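Local coordinates for pyroglutatmate porin OpdO (Pseudomonas aeruginosa, PDB 3SZV), which probably acts as a beta-barrel porin of the outer membrane, a channel of the OprD carboxylate-channel family through which small solutes would pass, at residues D240-R245 with Y295-I300. Numbering follows the deposited sequence.
Sequences DLRFAR and YLVNFI. With C8E ((hydroxyethyloxy)tri(ethyloxy)octane), chain H.
Arg-242 reaches inward from the barrel wall and slips its guanidinium between Tyr-295 and Val-297, two residues of a loop folded into the channel. Tyrosine offers a broad, flat pi face: its ring covers one side, with planes only 7° apart and Arg-242 CZ 3.8 Å from the ring centroid, a stacked cation-pi pair. Against the opposite face valine sets a compact methyl, Val-297 CG1, 3.6 Å from Arg-242 NE and set off from the centre of the group. Arginine suits this slot because its flat cation can be covered by carbon on both faces while its N-H groups still bond around the edge. Its chain runs extended from CG to NE (chi3 -171°), long enough to carry the guanidinium from the wall to the loop.

Asp-240, two residues earlier and therefore on the same side of the strand, forms a side-on, two-pronged salt bridge, its short carboxylate matching NE and NH2: the hydrogen bonds are 3.0 Å from Arg-242 NE to Asp-240 OD1 and 2.9 Å from Arg-242 NH2 to Asp-240 OD2. Both are nearly straight. This pairing helps fix the rotation of the group and probably offsets its charge. The other end is looser: Arg-242 NH1 makes a weak, bent hydrogen bond of 3.1 Å to the backbone carbonyl Tyr-295 O, and a water accepts from NH1 and donates to Leu-296 O.

On the strand's outer side, nonpolar Leu-241 and Phe-243 suit a bound detergent, whose ether O15 lies 3.7 Å from Phe-243 CD1. Strand 236-248 is hydrogen-bonded between strands 218-230 and 256-268; the loop joins strands 271-281 and 311-320, with Val-297 resting on Leu-263 and Tyr-295 meeting Phe-222, so the contact ties an infolded loop to the inner barrel wall.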
ATOM      1  N   ASP A 240      12.216 -12.028  -4.505  1.00 13.99           N
ATOM      2  CA  ASP A 240      11.166 -11.801  -3.509  1.00 14.31           C
ATOM      3  C   ASP A 240      10.167 -12.957  -3.609  1.00 14.39           C
ATOM      4  O   ASP A 240       9.432 -13.065  -4.589  1.00 15.19           O
ATOM      5  CB  ASP A 240      10.524 -10.426  -3.803  1.00 14.99           C
ATOM      6  CG  ASP A 240       9.400 -10.036  -2.841  1.00 14.03           C
ATOM      7  OD1 ASP A 240       8.795 -10.901  -2.181  1.00 14.71           O
ATOM      8  OD2 ASP A 240       9.116  -8.815  -2.793  1.00 18.12           O
ATOM      9  N   LEU A 241      10.186 -13.837  -2.610  1.00 13.42           N
ATOM     10  CA  LEU A 241       9.316 -15.018  -2.576  1.00 13.45           C
ATOM     11  C   LEU A 241       8.262 -14.861  -1.491  1.00 13.65           C
ATOM     12  O   LEU A 241       8.579 -14.480  -0.360  1.00 13.65           O
ATOM     13  CB  LEU A 241      10.138 -16.278  -2.285  1.00 14.89           C
ATOM     14  CG  LEU A 241      11.305 -16.538  -3.225  1.00 17.34           C
ATOM     15  CD1 LEU A 241      12.006 -17.833  -2.812  1.00 20.00           C
ATOM     16  CD2 LEU A 241      10.790 -16.621  -4.656  1.00 22.30           C
ATOM     17  N   ARG A 242       7.019 -15.200  -1.822  1.00 13.05           N
ATOM     18  CA  ARG A 242       5.886 -14.977  -0.922  1.00 12.32           C
ATOM     19  C   ARG A 242       4.982 -16.181  -0.881  1.00 13.26           C
ATOM     20  O   ARG A 242       4.693 -16.789  -1.914  1.00 14.17           O
ATOM     21  CB  ARG A 242       5.057 -13.775  -1.393  1.00 12.95           C
ATOM     22  CG  ARG A 242       5.870 -12.493  -1.494  1.00 12.74           C
ATOM     23  CD  ARG A 242       5.013 -11.305  -1.876  1.00 12.53           C
ATOM     24  NE  ARG A 242       5.890 -10.171  -2.166  1.00 11.78           N
ATOM     25  CZ  ARG A 242       5.460  -8.985  -2.577  1.00 13.08           C
ATOM     26  NH1 ARG A 242       4.159  -8.766  -2.695  1.00 13.89           N
ATOM     27  NH2 ARG A 242       6.324  -8.017  -2.847  1.00 16.08           N
ATOM     28  N   PHE A 243       4.499 -16.520   0.302  1.00 12.72           N
ATOM     29  CA  PHE A 243       3.498 -17.571   0.396  1.00 12.24           C
ATOM     30  C   PHE A 243       2.526 -17.263   1.516  1.00 13.57           C
ATOM     31  O   PHE A 243       2.945 -17.035   2.650  1.00 14.58           O
ATOM     32  CB  PHE A 243       4.134 -18.942   0.640  1.00 15.57           C
ATOM     33  CG  PHE A 243       3.147 -20.072   0.539  1.00 19.13           C
ATOM     34  CD1 PHE A 243       2.824 -20.612  -0.693  1.00 22.21           C
ATOM     35  CD2 PHE A 243       2.502 -20.558   1.665  1.00 18.79           C
ATOM     36  CE1 PHE A 243       1.899 -21.643  -0.798  1.00 26.09           C
ATOM     37  CE2 PHE A 243       1.574 -21.588   1.565  1.00 19.38           C
ATOM     38  CZ  PHE A 243       1.274 -22.123   0.333  1.00 23.88           C
ATOM     39  N   ALA A 244       1.229 -17.233   1.212  1.00 11.87           N
ATOM     40  CA  ALA A 244       0.224 -16.937   2.227  1.00 13.41           C
ATOM     41  C   ALA A 244      -0.899 -17.943   2.152  1.00 14.84           C
ATOM     42  O   ALA A 244      -1.347 -18.305   1.059  1.00 16.05           O
ATOM     43  CB  ALA A 244      -0.342 -15.533   2.052  1.00 13.99           C
ATOM     44  N   ARG A 245      -1.360 -18.399   3.310  1.00 13.06           N
ATOM     45  CA  ARG A 245      -2.504 -19.309   3.383  1.00 13.43           C
ATOM     46  C   ARG A 245      -3.575 -18.692   4.252  1.00 13.99           C
ATOM     47  O   ARG A 245      -3.278 -18.095   5.288  1.00 15.12           O
ATOM     48  CB  ARG A 245      -2.105 -20.667   3.952  1.00 15.98           C
ATOM     49  CG  ARG A 245      -3.269 -21.661   4.017  1.00 17.09           C
ATOM     50  CD  ARG A 245      -2.847 -23.020   4.579  1.00 23.44           C
ATOM     51  NE  ARG A 245      -3.896 -24.013   4.384  1.00 33.55           N
ATOM     52  N   TYR A 295      -0.918  -7.910  -0.779  1.00 11.23           N
ATOM     53  CA  TYR A 295       0.531  -8.028  -0.920  1.00 11.51           C
ATOM     54  C   TYR A 295       0.888  -9.111  -1.940  1.00 12.37           C
ATOM     55  O   TYR A 295       1.600 -10.078  -1.637  1.00 11.87           O
ATOM     56  CB  TYR A 295       1.164  -8.313   0.443  1.00 12.83           C
ATOM     57  CG  TYR A 295       2.633  -7.972   0.543  1.00 12.12           C
ATOM     58  CD1 TYR A 295       3.080  -6.684   0.302  1.00 14.92           C
ATOM     59  CD2 TYR A 295       3.566  -8.924   0.924  1.00 12.97           C
ATOM     60  CE1 TYR A 295       4.433  -6.365   0.419  1.00 18.80           C
ATOM     61  CE2 TYR A 295       4.907  -8.620   1.047  1.00 13.83           C
ATOM     62  CZ  TYR A 295       5.335  -7.344   0.781  1.00 18.56           C
ATOM     63  OH  TYR A 295       6.679  -7.038   0.898  1.00 22.81           O
ATOM     64  N   LEU A 296       0.406  -8.900  -3.161  1.00 11.76           N
ATOM     65  CA  LEU A 296       0.584  -9.854  -4.258  1.00 11.76           C
ATOM     66  C   LEU A 296       1.571  -9.296  -5.258  1.00 11.34           C
ATOM     67  O   LEU A 296       1.494  -8.121  -5.617  1.00 12.73           O
ATOM     68  CB  LEU A 296      -0.747 -10.123  -4.956  1.00 12.94           C
ATOM     69  CG  LEU A 296      -1.776 -10.874  -4.104  1.00 11.81           C
ATOM     70  CD1 LEU A 296      -3.135 -10.849  -4.800  1.00 12.96           C
ATOM     71  CD2 LEU A 296      -1.328 -12.327  -3.826  1.00 14.30           C
ATOM     72  N   VAL A 297       2.508 -10.123  -5.703  1.00 11.25           N
ATOM     73  CA  VAL A 297       3.532  -9.626  -6.620  1.00 11.99           C
ATOM     74  C   VAL A 297       2.949  -9.119  -7.937  1.00 11.85           C
ATOM     75  O   VAL A 297       3.531  -8.227  -8.560  1.00 13.43           O
ATOM     76  CB  VAL A 297       4.668 -10.662  -6.901  1.00 12.99           C
ATOM     77  CG1 VAL A 297       5.388 -11.086  -5.596  1.00 13.87           C
ATOM     78  CG2 VAL A 297       4.149 -11.877  -7.703  1.00 13.05           C
ATOM     79  N   ASN A 298       1.821  -9.691  -8.379  1.00 11.69           N
ATOM     80  CA  ASN A 298       1.223  -9.268  -9.638  1.00 11.87           C
ATOM     81  C   ASN A 298       0.008  -8.347  -9.484  1.00 13.28           C
ATOM     82  O   ASN A 298      -0.780  -8.182 -10.412  1.00 14.24           O
ATOM     83  CB  ASN A 298       0.889 -10.495 -10.509  1.00 13.11           C
ATOM     84  CG  ASN A 298       2.143 -11.180 -11.065  1.00 13.52           C
ATOM     85  OD1 ASN A 298       3.257 -10.643 -11.002  1.00 13.65           O
ATOM     86  ND2 ASN A 298       1.957 -12.371 -11.635  1.00 14.00           N
ATOM     87  N   PHE A 299      -0.119  -7.723  -8.312  1.00 13.53           N
ATOM     88  CA  PHE A 299      -1.122  -6.679  -8.096  1.00 13.59           C
ATOM     89  C   PHE A 299      -0.598  -5.389  -8.715  1.00 12.59           C
ATOM     90  O   PHE A 299       0.465  -4.884  -8.326  1.00 14.29           O
ATOM     91  CB  PHE A 299      -1.384  -6.503  -6.591  1.00 12.10           C
ATOM     92  CG  PHE A 299      -2.039  -5.196  -6.205  1.00 12.89           C
ATOM     93  CD1 PHE A 299      -3.297  -4.853  -6.675  1.00 14.54           C
ATOM     94  CD2 PHE A 299      -1.410  -4.349  -5.308  1.00 14.48           C
ATOM     95  CE1 PHE A 299      -3.902  -3.647  -6.282  1.00 16.86           C
ATOM     96  CE2 PHE A 299      -2.009  -3.155  -4.910  1.00 15.24           C
ATOM     97  CZ  PHE A 299      -3.253  -2.810  -5.399  1.00 15.58           C
ATOM     98  N   ILE A 300      -1.342  -4.880  -9.689  1.00 13.44           N
ATOM     99  CA  ILE A 300      -0.912  -3.735 -10.482  1.00 12.17           C
ATOM    100  C   ILE A 300      -1.993  -2.645 -10.515  1.00 15.58           C
ATOM    101  O   ILE A 300      -2.697  -2.471  -9.511  1.00 17.10           O
ATOM    102  CB  ILE A 300      -0.399  -4.191 -11.867  1.00 12.25           C
ATOM    103  CG1 ILE A 300      -1.460  -4.981 -12.642  1.00 14.16           C
ATOM    104  CG2 ILE A 300       0.862  -5.026 -11.697  1.00 14.90           C
ATOM    105  CD1 ILE A 300      -1.107  -5.127 -14.120  1.00 15.15           C
TER
HETATM  106  O12 C8E H 391       4.802 -23.532  -4.153  1.00 55.38           O
HETATM  107  C13 C8E H 391       4.975 -23.189  -2.798  1.00 53.31           C
HETATM  108  C14 C8E H 391       6.339 -22.540  -2.568  1.00 51.33           C
HETATM  109  O15 C8E H 391       6.264 -21.743  -1.404  1.00 62.51           O
HETATM  110  C16 C8E H 391       7.170 -20.662  -1.377  1.00 46.04           C
HETATM  111  C17 C8E H 391       8.015 -20.738  -0.110  1.00 58.09           C
HETATM  112  O18 C8E H 391       8.792 -19.566   0.036  1.00 57.69           O
HETATM  113  C19 C8E H 391       8.067 -18.495   0.595  1.00 46.20           C
HETATM  114  C20 C8E H 391       8.662 -18.125   1.954  1.00 37.48           C
HETATM  115  O21 C8E H 391       9.515 -19.156   2.397  1.00 56.43           O
HETATM  116  O   HOH W   1       2.948  -6.221  -3.381  1.00 25.96           O